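PDB 4HWV: pectate lyase/Amb allergen, which probably cleaves pectate in plant cell walls as a secreted, calcium-binding lyase of polysaccharide lyase family 1. Local coordinates for residues Lys76-Asn90 / Asn166-His180. Numbering follows the deposited sequence.
Sequences KAPKVIRIRGTIDLN and NTSLLGIGTDAKILH
Lys79 and Thr167 start a parallel ladder that runs to Ile83 and Gly171, the short strand axes 4.5 Å apart and inclined by 25°. After the corner the ladder resumes at Thr86-Lys177 and ends at Asp88-Leu179, these two short strands more nearly parallel. Backbone N-H groups bond to carbonyls in both directions, the pattern of successive coils in a right-handed parallel beta-helix. Residues 172-175 form a type II' turn in the longer corner of 166-180. Water bridges this corner, accepting from Gly85 N and donating to Ile172 O and Asp175 OD1.

Ile81, Ile83, Leu169 and Ile178 share one face: Leu169 CD2 meets Ile81 CB at 3.8 Å, the two side chains side by side, and Ile83 CB packs on Ala176 CB. Just beyond the strand, Leu89 CD1 reaches Ile178 CG2 at 3.5 Å. Val80 CG1 touches Leu170 CD1 on the other face. Leu57, from helix 50-57, covers Ile81 and Thr167.

Polar side chains close both ends. Asn166 ND2 donates nearly straight to Lys76 O (2.9 Å). Bends at chi3 (70°) and chi4 (56°) fold Lys79 back, bringing NZ to Thr167 OG1 (2.9 Å) and Ala77 O; NZ also donates to Asp75 O, and Thr167 OG1 to Pro164 O. His180 ND1 donates to Asp88 OD1 (2.7 Å), which lies near the imidazole plane, while ND1 stands above the carboxylate plane. Asn90 N approaches that oxygen from the opposite face, making an Asx turn. This double grip should restrain the carboxylate's rotation, while its charge probably polarises the imidazole.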
loop_
_atom_site.group_PDB
_atom_site.type_symbol
_atom_site.label_atom_id
_atom_site.label_comp_id
_atom_site.label_asym_id
_atom_site.label_seq_id
_atom_site.Cartn_x
_atom_site.Cartn_y
_atom_site.Cartn_z
ATOM N N LYS A 76 -31.091 2.062 18.414
ATOM C CA LYS A 76 -31.675 3.083 17.561
ATOM C C LYS A 76 -31.683 4.485 18.162
ATOM O O LYS A 76 -32.113 5.437 17.499
ATOM C CB LYS A 76 -33.100 2.698 17.146
ATOM C CG LYS A 76 -33.179 1.381 16.368
ATOM C CD LYS A 76 -34.613 1.113 15.881
ATOM C CE LYS A 76 -34.774 -0.328 15.428
ATOM N NZ LYS A 76 -35.893 -0.494 14.439
ATOM N N ALA A 77 -31.259 4.624 19.415
ATOM C CA ALA A 77 -31.231 5.948 20.054
ATOM C C ALA A 77 -30.068 6.798 19.522
ATOM O O ALA A 77 -29.026 6.267 19.144
ATOM C CB ALA A 77 -31.124 5.790 21.551
ATOM N N PRO A 78 -30.224 8.134 19.528
ATOM C CA PRO A 78 -29.118 8.993 19.077
ATOM C C PRO A 78 -27.814 8.698 19.820
ATOM O O PRO A 78 -27.782 8.553 21.048
ATOM C CB PRO A 78 -29.627 10.400 19.404
ATOM C CG PRO A 78 -31.163 10.265 19.269
ATOM C CD PRO A 78 -31.447 8.901 19.847
ATOM N N LYS A 79 -26.735 8.582 19.058
ATOM C CA LYS A 79 -25.430 8.266 19.622
ATOM C C LYS A 79 -24.338 8.964 18.832
ATOM O O LYS A 79 -24.431 9.157 17.612
ATOM C CB LYS A 79 -25.180 6.748 19.634
ATOM C CG LYS A 79 -24.982 6.154 18.231
ATOM C CD LYS A 79 -25.129 4.642 18.169
ATOM C CE LYS A 79 -26.566 4.183 18.369
ATOM N NZ LYS A 79 -27.513 4.813 17.371
ATOM N N VAL A 80 -23.274 9.316 19.544
ATOM C CA VAL A 80 -22.093 9.914 18.953
ATOM C C VAL A 80 -20.919 9.031 19.299
ATOM O O VAL A 80 -20.628 8.787 20.473
ATOM C CB VAL A 80 -21.876 11.349 19.473
ATOM C CG1 VAL A 80 -20.528 11.889 19.014
ATOM C CG2 VAL A 80 -23.027 12.238 19.001
ATOM N N ILE A 81 -20.257 8.527 18.256
ATOM C CA ILE A 81 -19.171 7.570 18.414
ATOM C C ILE A 81 -17.931 8.190 17.771
ATOM O O ILE A 81 -17.875 8.381 16.548
ATOM C CB ILE A 81 -19.515 6.215 17.745
ATOM C CG1 ILE A 81 -20.783 5.617 18.369
ATOM C CG2 ILE A 81 -18.338 5.263 17.859
ATOM C CD1 ILE A 81 -21.372 4.468 17.574
ATOM N N ARG A 82 -16.944 8.510 18.605
ATOM C CA ARG A 82 -15.713 9.124 18.129
ATOM C C ARG A 82 -14.647 8.055 17.961
ATOM O O ARG A 82 -14.490 7.191 18.823
ATOM C CB ARG A 82 -15.252 10.235 19.074
ATOM C CG ARG A 82 -16.284 11.344 19.175
ATOM C CD ARG A 82 -15.763 12.616 19.822
ATOM N NE ARG A 82 -16.857 13.572 19.968
ATOM C CZ ARG A 82 -17.195 14.487 19.061
ATOM N NH1 ARG A 82 -16.532 14.609 17.912
ATOM N NH2 ARG A 82 -18.228 15.278 19.313
ATOM N N ILE A 83 -13.945 8.099 16.828
ATOM C CA ILE A 83 -12.943 7.086 16.514
ATOM C C ILE A 83 -11.558 7.593 16.919
ATOM O O ILE A 83 -11.070 8.590 16.378
ATOM C CB ILE A 83 -12.916 6.765 15.000
ATOM C CG1 ILE A 83 -14.337 6.484 14.476
ATOM C CG2 ILE A 83 -11.888 5.649 14.704
ATOM C CD1 ILE A 83 -15.040 5.334 15.153
ATOM N N ARG A 84 -10.946 6.918 17.888
ATOM C CA ARG A 84 -9.599 7.241 18.337
ATOM C C ARG A 84 -8.599 6.304 17.694
ATOM O O ARG A 84 -8.555 5.117 18.015
ATOM C CB ARG A 84 -9.465 7.167 19.867
ATOM C CG ARG A 84 -8.113 7.688 20.352
ATOM C CD ARG A 84 -7.847 7.545 21.851
ATOM N NE ARG A 84 -8.781 8.250 22.719
ATOM C CZ ARG A 84 -8.788 9.566 22.902
ATOM N NH1 ARG A 84 -7.944 10.342 22.229
ATOM N NH2 ARG A 84 -9.655 10.111 23.743
ATOM N N GLY A 85 -7.790 6.841 16.794
ATOM C CA GLY A 85 -6.770 6.038 16.138
ATOM C C GLY A 85 -7.342 5.077 15.108
ATOM O O GLY A 85 -8.328 5.388 14.412
ATOM N N THR A 86 -6.709 3.916 14.997
ATOM C CA THR A 86 -7.036 2.960 13.947
ATOM C C THR A 86 -7.844 1.777 14.468
ATOM O O THR A 86 -7.449 1.126 15.432
ATOM C CB THR A 86 -5.764 2.400 13.314
ATOM O OG1 THR A 86 -5.083 3.452 12.620
ATOM C CG2 THR A 86 -6.102 1.251 12.352
ATOM N N ILE A 87 -8.964 1.490 13.804
ATOM C CA ILE A 87 -9.773 0.317 14.102
ATOM C C ILE A 87 -9.688 -0.660 12.933
ATOM O O ILE A 87 -10.134 -0.358 11.829
ATOM C CB ILE A 87 -11.237 0.708 14.381
ATOM C CG1 ILE A 87 -11.273 1.607 15.622
ATOM C CG2 ILE A 87 -12.110 -0.548 14.541
ATOM C CD1 ILE A 87 -12.651 2.028 16.069
ATOM N N ASP A 88 -9.104 -1.822 13.192
ATOM C CA ASP A 88 -9.009 -2.891 12.211
ATOM C C ASP A 88 -10.246 -3.760 12.376
ATOM O O ASP A 88 -10.474 -4.357 13.433
ATOM C CB ASP A 88 -7.752 -3.716 12.509
ATOM C CG ASP A 88 -7.451 -4.769 11.444
ATOM O OD1 ASP A 88 -8.229 -4.907 10.476
ATOM O OD2 ASP A 88 -6.437 -5.475 11.607
ATOM N N LEU A 89 -11.043 -3.856 11.314
ATOM C CA LEU A 89 -12.263 -4.657 11.368
ATOM C C LEU A 89 -12.050 -6.138 11.081
ATOM O O LEU A 89 -12.943 -6.934 11.353
ATOM C CB LEU A 89 -13.334 -4.099 10.420
ATOM C CG LEU A 89 -13.821 -2.681 10.754
ATOM C CD1 LEU A 89 -14.823 -2.227 9.705
ATOM C CD2 LEU A 89 -14.411 -2.613 12.181
ATOM N N ASN A 90 -10.892 -6.512 10.521
ATOM C CA ASN A 90 -10.635 -7.915 10.161
ATOM C C ASN A 90 -9.938 -8.612 11.321
ATOM O O ASN A 90 -8.810 -9.108 11.193
ATOM C CB ASN A 90 -9.829 -7.997 8.859
ATOM C CG ASN A 90 -9.745 -9.410 8.310
ATOM O OD1 ASN A 90 -10.743 -10.115 8.227
ATOM N ND2 ASN A 90 -8.549 -9.822 7.939
ATOM N N ASN A 166 -29.793 7.013 13.742
ATOM C CA ASN A 166 -29.410 8.124 14.605
ATOM C C ASN A 166 -27.993 7.973 15.131
ATOM O O ASN A 166 -27.725 8.120 16.318
ATOM C CB ASN A 166 -30.414 8.303 15.750
ATOM C CG ASN A 166 -31.833 8.464 15.259
ATOM O OD1 ASN A 166 -32.105 9.280 14.387
ATOM N ND2 ASN A 166 -32.747 7.682 15.821
ATOM N N THR A 167 -27.076 7.695 14.211
ATOM C CA THR A 167 -25.696 7.439 14.574
ATOM C C THR A 167 -24.767 8.419 13.903
ATOM O O THR A 167 -24.854 8.626 12.686
ATOM C CB THR A 167 -25.289 6.017 14.138
ATOM O OG1 THR A 167 -26.139 5.072 14.795
ATOM C CG2 THR A 167 -23.829 5.716 14.503
ATOM N N SER A 168 -23.866 8.997 14.690
ATOM C CA SER A 168 -22.716 9.716 14.154
ATOM C C SER A 168 -21.427 8.961 14.431
ATOM O O SER A 168 -21.183 8.554 15.574
ATOM C CB SER A 168 -22.607 11.107 14.775
ATOM O OG SER A 168 -23.710 11.896 14.360
ATOM N N LEU A 169 -20.627 8.763 13.381
ATOM C CA LEU A 169 -19.274 8.234 13.499
ATOM C C LEU A 169 -18.350 9.383 13.143
ATOM O O LEU A 169 -18.372 9.863 11.997
ATOM C CB LEU A 169 -19.040 7.065 12.541
ATOM C CG LEU A 169 -19.935 5.849 12.765
ATOM C CD1 LEU A 169 -19.774 4.842 11.643
ATOM C CD2 LEU A 169 -19.617 5.177 14.070
ATOM N N LEU A 170 -17.550 9.833 14.116
ATOM C CA LEU A 170 -16.781 11.064 13.957
ATOM C C LEU A 170 -15.327 10.778 14.297
ATOM O O LEU A 170 -15.006 10.444 15.430
ATOM C CB LEU A 170 -17.335 12.178 14.871
ATOM C CG LEU A 170 -18.808 12.554 14.643
ATOM C CD1 LEU A 170 -19.258 13.566 15.688
ATOM C CD2 LEU A 170 -19.112 13.093 13.233
ATOM N N GLY A 171 -14.450 10.846 13.307
ATOM C CA GLY A 171 -13.040 10.636 13.592
ATOM C C GLY A 171 -12.465 11.709 14.502
ATOM O O GLY A 171 -12.825 12.879 14.381
ATOM N N ILE A 172 -11.539 11.313 15.382
ATOM C CA ILE A 172 -10.789 12.282 16.182
ATOM C C ILE A 172 -9.495 12.683 15.475
ATOM O O ILE A 172 -8.696 11.826 15.069
ATOM C CB ILE A 172 -10.419 11.688 17.558
ATOM C CG1 ILE A 172 -11.695 11.425 18.367
ATOM C CG2 ILE A 172 -9.442 12.593 18.305
ATOM C CD1 ILE A 172 -11.474 10.575 19.609
ATOM N N GLY A 173 -9.263 13.985 15.331
ATOM C CA GLY A 173 -7.931 14.422 14.915
ATOM C C GLY A 173 -7.643 14.141 13.450
ATOM O O GLY A 173 -8.528 14.202 12.590
ATOM N N THR A 174 -6.387 13.834 13.162
ATOM C CA THR A 174 -5.939 13.690 11.783
ATOM C C THR A 174 -5.606 12.252 11.421
ATOM O O THR A 174 -5.165 11.985 10.306
ATOM C CB THR A 174 -4.699 14.560 11.538
ATOM O OG1 THR A 174 -3.683 14.191 12.476
ATOM C CG2 THR A 174 -5.031 16.055 11.705
ATOM N N ASP A 175 -5.824 11.313 12.342
ATOM C CA ASP A 175 -5.401 9.935 12.113
ATOM C C ASP A 175 -6.444 8.889 12.495
ATOM O O ASP A 175 -6.100 7.740 12.781
ATOM C CB ASP A 175 -4.068 9.669 12.814
ATOM C CG ASP A 175 -4.161 9.783 14.316
ATOM O OD1 ASP A 175 -5.181 10.266 14.844
ATOM O OD2 ASP A 175 -3.181 9.396 14.975
ATOM N N ALA A 176 -7.718 9.263 12.485
ATOM C CA ALA A 176 -8.764 8.275 12.743
ATOM C C ALA A 176 -8.914 7.383 11.517
ATOM O O ALA A 176 -9.062 7.890 10.397
ATOM C CB ALA A 176 -10.072 8.967 13.040
ATOM N N LYS A 177 -8.875 6.068 11.716
ATOM C CA LYS A 177 -8.972 5.141 10.590
ATOM C C LYS A 177 -9.877 3.963 10.902
ATOM O O LYS A 177 -9.917 3.476 12.044
ATOM C CB LYS A 177 -7.604 4.573 10.213
ATOM C CG LYS A 177 -6.551 5.595 9.819
ATOM C CD LYS A 177 -5.347 4.907 9.155
ATOM C CE LYS A 177 -4.423 5.889 8.483
ATOM N NZ LYS A 177 -3.475 5.124 7.612
ATOM N N ILE A 178 -10.583 3.482 9.878
ATOM C CA ILE A 178 -11.295 2.203 9.970
ATOM C C ILE A 178 -10.833 1.373 8.778
ATOM O O ILE A 178 -10.944 1.814 7.621
ATOM C CB ILE A 178 -12.818 2.417 9.948
ATOM C CG1 ILE A 178 -13.245 3.213 11.192
ATOM C CG2 ILE A 178 -13.536 1.065 9.883
ATOM C CD1 ILE A 178 -14.737 3.511 11.255
ATOM N N LEU A 179 -10.256 0.210 9.066
ATOM C CA LEU A 179 -9.642 -0.631 8.031
ATOM C C LEU A 179 -10.345 -1.956 7.848
ATOM O O LEU A 179 -10.830 -2.548 8.798
ATOM C CB LEU A 179 -8.206 -0.994 8.405
ATOM C CG LEU A 179 -7.281 0.082 8.963
ATOM C CD1 LEU A 179 -5.952 -0.560 9.350
ATOM C CD2 LEU A 179 -7.064 1.207 7.963
ATOM N N HIS A 180 -10.342 -2.439 6.611
ATOM C CA HIS A 180 -10.555 -3.855 6.331
ATOM C C HIS A 180 -11.979 -4.354 6.540
ATOM O O HIS A 180 -12.196 -5.560 6.714
ATOM C CB HIS A 180 -9.576 -4.715 7.148
ATOM C CG HIS A 180 -8.144 -4.328 6.961
ATOM N ND1 HIS A 180 -7.218 -4.386 7.980
ATOM C CD2 HIS A 180 -7.492 -3.837 5.880
ATOM C CE1 HIS A 180 -6.047 -3.961 7.532
ATOM N NE2 HIS A 180 -6.185 -3.622 6.257
HETATM O O HOH W 1 -13.976 14.022 16.814
HETATM O O HOH W 2 -7.503 9.595 16.097
HETATM O O HOH W 3 -4.300 5.898 13.543
#